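Local coordinates for protein R.Ecl18kI (Enterobacter cloacae, PDB 2GB7) that recognises the double-stranded DNA sequence 5'-CCNGG-3' and cleaves it before the first C as a type II restriction endonuclease, flipping nucleotides out of the helix, at residues F[12-21]-F[67-78]. The protein carries 1 engineered substitution. Sequence-based numbering, arbitrary orientation.
Sequences LISKERKSHF and FEKEFTTRMLSY. With nucleotides of chain A.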
loop_
_atom_site.group_PDB
_atom_site.type_symbol
_atom_site.label_atom_id
_atom_site.label_comp_id
_atom_site.label_asym_id
_atom_site.label_seq_id
_atom_site.Cartn_x
_atom_site.Cartn_y
_atom_site.Cartn_z
ATOM N N LEU F 12 -19.247 9.826 13.345
ATOM C CA LEU F 12 -19.506 11.208 12.990
ATOM C C LEU F 12 -18.599 11.671 11.835
ATOM O O LEU F 12 -19.073 12.316 10.904
ATOM C CB LEU F 12 -19.342 12.101 14.225
ATOM C CG LEU F 12 -19.337 13.618 14.046
ATOM C CD1 LEU F 12 -20.683 14.145 13.561
ATOM C CD2 LEU F 12 -18.931 14.272 15.355
ATOM N N ILE F 13 -17.311 11.331 11.902
ATOM C CA ILE F 13 -16.331 11.776 10.897
ATOM C C ILE F 13 -16.739 11.252 9.515
ATOM O O ILE F 13 -16.744 11.994 8.539
ATOM C CB ILE F 13 -14.869 11.336 11.255
ATOM C CG1 ILE F 13 -14.325 12.086 12.475
ATOM C CG2 ILE F 13 -13.910 11.551 10.072
ATOM C CD1 ILE F 13 -13.090 11.437 13.066
ATOM N N SER F 14 -17.122 9.983 9.472
ATOM C CA SER F 14 -17.584 9.348 8.233
ATOM C C SER F 14 -18.876 9.962 7.701
ATOM O O SER F 14 -19.006 10.183 6.499
ATOM C CB SER F 14 -17.766 7.852 8.461
ATOM O OG SER F 14 -16.503 7.235 8.575
ATOM N N LYS F 15 -19.812 10.251 8.601
ATOM C CA LYS F 15 -21.074 10.885 8.240
ATOM C C LYS F 15 -20.815 12.266 7.652
ATOM O O LYS F 15 -21.356 12.615 6.602
ATOM C CB LYS F 15 -21.994 10.975 9.464
ATOM C CG LYS F 15 -23.408 11.494 9.188
ATOM C CD LYS F 15 -24.206 11.528 10.484
ATOM C CE LYS F 15 -25.472 12.376 10.369
ATOM N NZ LYS F 15 -26.701 11.584 10.021
ATOM N N GLU F 16 -19.953 13.023 8.319
ATOM C CA GLU F 16 -19.640 14.389 7.932
ATOM C C GLU F 16 -18.839 14.444 6.656
ATOM O O GLU F 16 -19.065 15.330 5.852
ATOM C CB GLU F 16 -18.864 15.111 9.032
ATOM C CG GLU F 16 -19.695 15.375 10.295
ATOM C CD GLU F 16 -20.708 16.499 10.138
ATOM O OE1 GLU F 16 -21.598 16.611 11.019
ATOM O OE2 GLU F 16 -20.613 17.294 9.175
ATOM N N ARG F 17 -17.894 13.522 6.490
ATOM C CA ARG F 17 -17.088 13.480 5.267
ATOM C C ARG F 17 -17.963 13.233 4.047
ATOM O O ARG F 17 -17.803 13.898 3.021
ATOM C CB ARG F 17 -15.996 12.411 5.350
ATOM C CG ARG F 17 -14.914 12.600 4.281
ATOM C CD ARG F 17 -13.836 11.521 4.310
ATOM N NE ARG F 17 -13.230 11.372 5.629
ATOM C CZ ARG F 17 -12.251 12.135 6.101
ATOM N NH1 ARG F 17 -11.790 13.158 5.379
ATOM N NH2 ARG F 17 -11.776 11.904 7.328
ATOM N N LYS F 18 -18.861 12.261 4.152
ATOM C CA LYS F 18 -19.794 11.947 3.070
ATOM C C LYS F 18 -20.678 13.147 2.718
ATOM O O LYS F 18 -20.923 13.410 1.534
ATOM C CB LYS F 18 -20.662 10.747 3.437
ATOM C CG LYS F 18 -21.608 10.302 2.349
ATOM C CD LYS F 18 -22.566 9.250 2.853
ATOM C CE LYS F 18 -23.979 9.798 2.959
ATOM N NZ LYS F 18 -24.919 8.761 3.492
ATOM N N SER F 19 -21.134 13.864 3.743
ATOM C CA SER F 19 -22.060 14.976 3.571
ATOM C C SER F 19 -21.427 16.196 2.955
ATOM O O SER F 19 -22.117 16.975 2.300
ATOM C CB SER F 19 -22.639 15.414 4.919
ATOM O OG SER F 19 -23.354 14.361 5.513
ATOM N N HIS F 20 -20.141 16.401 3.213
ATOM C CA HIS F 20 -19.520 17.675 2.889
ATOM C C HIS F 20 -18.495 17.691 1.782
ATOM O O HIS F 20 -18.205 18.752 1.237
ATOM C CB HIS F 20 -18.899 18.284 4.128
ATOM C CG HIS F 20 -19.918 18.804 5.085
ATOM N ND1 HIS F 20 -20.667 19.933 4.829
ATOM C CD2 HIS F 20 -20.340 18.330 6.278
ATOM C CE1 HIS F 20 -21.496 20.139 5.834
ATOM N NE2 HIS F 20 -21.325 19.176 6.719
ATOM N N PHE F 21 -17.936 16.532 1.463
ATOM C CA PHE F 21 -16.969 16.448 0.377
ATOM C C PHE F 21 -17.623 15.899 -0.854
ATOM O O PHE F 21 -18.263 14.850 -0.800
ATOM C CB PHE F 21 -15.822 15.517 0.747
ATOM C CG PHE F 21 -14.904 16.077 1.756
ATOM C CD1 PHE F 21 -13.762 16.758 1.372
ATOM C CD2 PHE F 21 -15.190 15.945 3.113
ATOM C CE1 PHE F 21 -12.900 17.287 2.328
ATOM C CE2 PHE F 21 -14.347 16.456 4.053
ATOM C CZ PHE F 21 -13.197 17.130 3.672
ATOM N N PHE F 67 -10.331 23.119 2.391
ATOM C CA PHE F 67 -11.588 22.536 2.816
ATOM C C PHE F 67 -11.347 21.413 3.831
ATOM O O PHE F 67 -12.038 21.336 4.839
ATOM C CB PHE F 67 -12.359 22.017 1.611
ATOM C CG PHE F 67 -13.771 21.624 1.915
ATOM C CD1 PHE F 67 -14.795 22.565 1.871
ATOM C CD2 PHE F 67 -14.080 20.296 2.216
ATOM C CE1 PHE F 67 -16.114 22.199 2.150
ATOM C CE2 PHE F 67 -15.394 19.912 2.505
ATOM C CZ PHE F 67 -16.406 20.856 2.479
ATOM N N GLU F 68 -10.371 20.556 3.552
ATOM C CA GLU F 68 -9.998 19.498 4.483
ATOM C C GLU F 68 -9.485 20.081 5.808
ATOM O O GLU F 68 -9.784 19.544 6.890
ATOM C CB GLU F 68 -8.937 18.583 3.869
ATOM C CG GLU F 68 -8.698 17.329 4.729
ATOM C CD GLU F 68 -7.294 16.798 4.645
ATOM O OE1 GLU F 68 -6.331 17.566 4.853
ATOM O OE2 GLU F 68 -7.154 15.591 4.412
ATOM N N LYS F 69 -8.707 21.162 5.723
ATOM C CA LYS F 69 -8.217 21.834 6.940
ATOM C C LYS F 69 -9.370 22.339 7.803
ATOM O O LYS F 69 -9.382 22.133 9.035
ATOM C CB LYS F 69 -7.243 22.974 6.608
ATOM C CG LYS F 69 -6.476 23.505 7.842
ATOM C CD LYS F 69 -5.796 24.830 7.578
ATOM C CE LYS F 69 -4.507 24.675 6.764
ATOM N NZ LYS F 69 -3.793 25.990 6.612
ATOM N N GLU F 70 -10.330 23.009 7.167
ATOM C CA GLU F 70 -11.531 23.500 7.847
ATOM C C GLU F 70 -12.395 22.356 8.408
ATOM O O GLU F 70 -12.962 22.466 9.502
ATOM C CB GLU F 70 -12.354 24.494 6.989
ATOM C CG GLU F 70 -12.764 24.030 5.573
ATOM C CD GLU F 70 -13.555 25.109 4.797
ATOM N N PHE F 71 -12.456 21.253 7.671
ATOM C CA PHE F 71 -13.130 20.050 8.142
ATOM C C PHE F 71 -12.486 19.490 9.411
ATOM O O PHE F 71 -13.163 19.203 10.405
ATOM C CB PHE F 71 -13.090 19.003 7.020
ATOM C CG PHE F 71 -13.662 17.685 7.404
ATOM C CD1 PHE F 71 -15.046 17.491 7.430
ATOM C CD2 PHE F 71 -12.823 16.626 7.740
ATOM C CE1 PHE F 71 -15.582 16.255 7.773
ATOM C CE2 PHE F 71 -13.348 15.394 8.087
ATOM C CZ PHE F 71 -14.731 15.202 8.085
ATOM N N THR F 72 -11.171 19.362 9.396
ATOM C CA THR F 72 -10.439 18.819 10.532
ATOM C C THR F 72 -10.715 19.667 11.773
ATOM O O THR F 72 -11.055 19.155 12.853
ATOM C CB THR F 72 -8.953 18.790 10.208
ATOM O OG1 THR F 72 -8.761 17.989 9.026
ATOM C CG2 THR F 72 -8.134 18.235 11.378
ATOM N N THR F 73 -10.592 20.972 11.614
ATOM C CA THR F 73 -10.858 21.881 12.754
ATOM C C THR F 73 -12.275 21.694 13.291
ATOM O O THR F 73 -12.488 21.652 14.525
ATOM C CB THR F 73 -10.641 23.319 12.321
ATOM O OG1 THR F 73 -9.261 23.491 11.973
ATOM C CG2 THR F 73 -11.025 24.301 13.435
ATOM N N ARG F 74 -13.239 21.567 12.385
ATOM C CA ARG F 74 -14.634 21.385 12.764
ATOM C C ARG F 74 -14.850 20.080 13.505
ATOM O O ARG F 74 -15.541 20.059 14.531
ATOM C CB ARG F 74 -15.561 21.482 11.563
ATOM C CG ARG F 74 -17.027 21.655 11.905
ATOM C CD ARG F 74 -17.817 22.222 10.734
ATOM N NE ARG F 74 -17.278 23.508 10.282
ATOM C CZ ARG F 74 -16.480 23.690 9.225
ATOM N NH1 ARG F 74 -16.104 22.673 8.430
ATOM N NH2 ARG F 74 -16.064 24.921 8.952
ATOM N N MET F 75 -14.244 19.011 13.004
ATOM C CA MET F 75 -14.332 17.723 13.676
ATOM C C MET F 75 -13.761 17.812 15.072
ATOM O O MET F 75 -14.380 17.355 16.023
ATOM C CB MET F 75 -13.655 16.613 12.859
ATOM C CG MET F 75 -14.381 16.328 11.565
ATOM S SD MET F 75 -16.149 16.027 11.755
ATOM C CE MET F 75 -16.155 14.580 12.781
ATOM N N LEU F 76 -12.592 18.426 15.201
ATOM C CA LEU F 76 -11.951 18.543 16.506
ATOM C C LEU F 76 -12.799 19.335 17.493
ATOM O O LEU F 76 -12.726 19.123 18.703
ATOM C CB LEU F 76 -10.575 19.197 16.371
ATOM C CG LEU F 76 -9.462 18.339 15.769
ATOM C CD1 LEU F 76 -8.181 19.160 15.543
ATOM C CD2 LEU F 76 -9.175 17.123 16.646
ATOM N N SER F 77 -13.619 20.246 16.996
ATOM C CA SER F 77 -14.341 21.105 17.943
ATOM C C SER F 77 -15.505 20.356 18.648
ATOM O O SER F 77 -15.981 20.768 19.720
ATOM C CB SER F 77 -14.723 22.414 17.258
ATOM O OG SER F 77 -13.556 22.979 16.663
ATOM N N TYR F 78 -15.893 19.211 18.082
ATOM C CA TYR F 78 -16.854 18.291 18.710
ATOM C C TYR F 78 -16.351 17.602 19.984
ATOM O O TYR F 78 -17.128 16.946 20.689
ATOM C CB TYR F 78 -17.242 17.195 17.733
ATOM C CG TYR F 78 -18.339 17.544 16.767
ATOM C CD1 TYR F 78 -18.032 17.965 15.478
ATOM C CD2 TYR F 78 -19.686 17.413 17.124
ATOM C CE1 TYR F 78 -19.027 18.260 14.560
ATOM C CE2 TYR F 78 -20.698 17.709 16.213
ATOM C CZ TYR F 78 -20.351 18.130 14.924
ATOM O OH TYR F 78 -21.316 18.433 13.997
ATOM P P DC A 9 -13.626 8.947 1.515
ATOM O OP1 DC A 9 -13.172 10.310 1.148
ATOM O OP2 DC A 9 -14.883 8.773 2.286
ATOM O "O5'" DC A 9 -13.714 8.096 0.172
ATOM C "C5'" DC A 9 -12.680 8.206 -0.803
ATOM C "C4'" DC A 9 -12.976 7.330 -1.996
ATOM O "O4'" DC A 9 -12.808 5.942 -1.630
ATOM C "C3'" DC A 9 -14.390 7.455 -2.566
ATOM O "O3'" DC A 9 -14.354 7.273 -3.983
ATOM C "C2'" DC A 9 -15.099 6.245 -1.982
ATOM C "C1'" DC A 9 -13.979 5.219 -1.960
ATOM N N1 DC A 9 -14.130 4.137 -0.977
ATOM C C2 DC A 9 -13.594 2.879 -1.276
ATOM O O2 DC A 9 -13.004 2.720 -2.357
ATOM N N3 DC A 9 -13.729 1.874 -0.380
ATOM C C4 DC A 9 -14.367 2.091 0.773
ATOM N N4 DC A 9 -14.478 1.073 1.628
ATOM C C5 DC A 9 -14.920 3.360 1.102
ATOM C C6 DC A 9 -14.782 4.346 0.207
#
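Phe71 reaches from helix 49-77 into the flank of helix 6-20, and following it outward shows how one ring can join two helices whose segments run roughly antiparallel (145°) with axes 11.1 Å apart. Its CB already meets Phe21 CZ at 3.8 Å. With CG anti to the backbone N (chi1 176°), the ring points across the interface: the edge of Phe21 comes down on one face, its CE2 nearest CG and CD1 and a little farther from CD2; CE1 lies 3.7 Å from Glu16 CB, CE2 passes under one face of the Arg17 guanidinium, and CZ ends near Ile13 O. Met75 CG lies over the opposite face of the ring, so Phe71 is held between the edge of Phe21 and the CG methylene of Met75.

Phe21, just past the end of its helix, extends the cluster. While its edge meets Phe71, with planes at 76°, its own face takes the edge of Phe67 in a second T-shaped pair, centroids 4.8 Å apart. At the other end of the contact Leu12 CD2 sits over the centre of the Tyr78 ring, a CH-pi contact of 3.6 Å to the centroid, and Glu16 CG packs 3.9 Å from Met75 SD.

Arg17 borders both protein and DNA: its aliphatic CD packs 3.5 Å from OP1 of DC9 of chain A, while the guanidinium turns to Phe71 and helix 102-134, where NH2 hydrogen-bonds to Ser111 OG and Asn112 OD1. Thr73 hydrogen-bonds to Thr98 of the second subunit. The arrangement is an antiparallel helix pair with an aromatic cluster at one end, packed against helix 102-134 beside the DNA backbone.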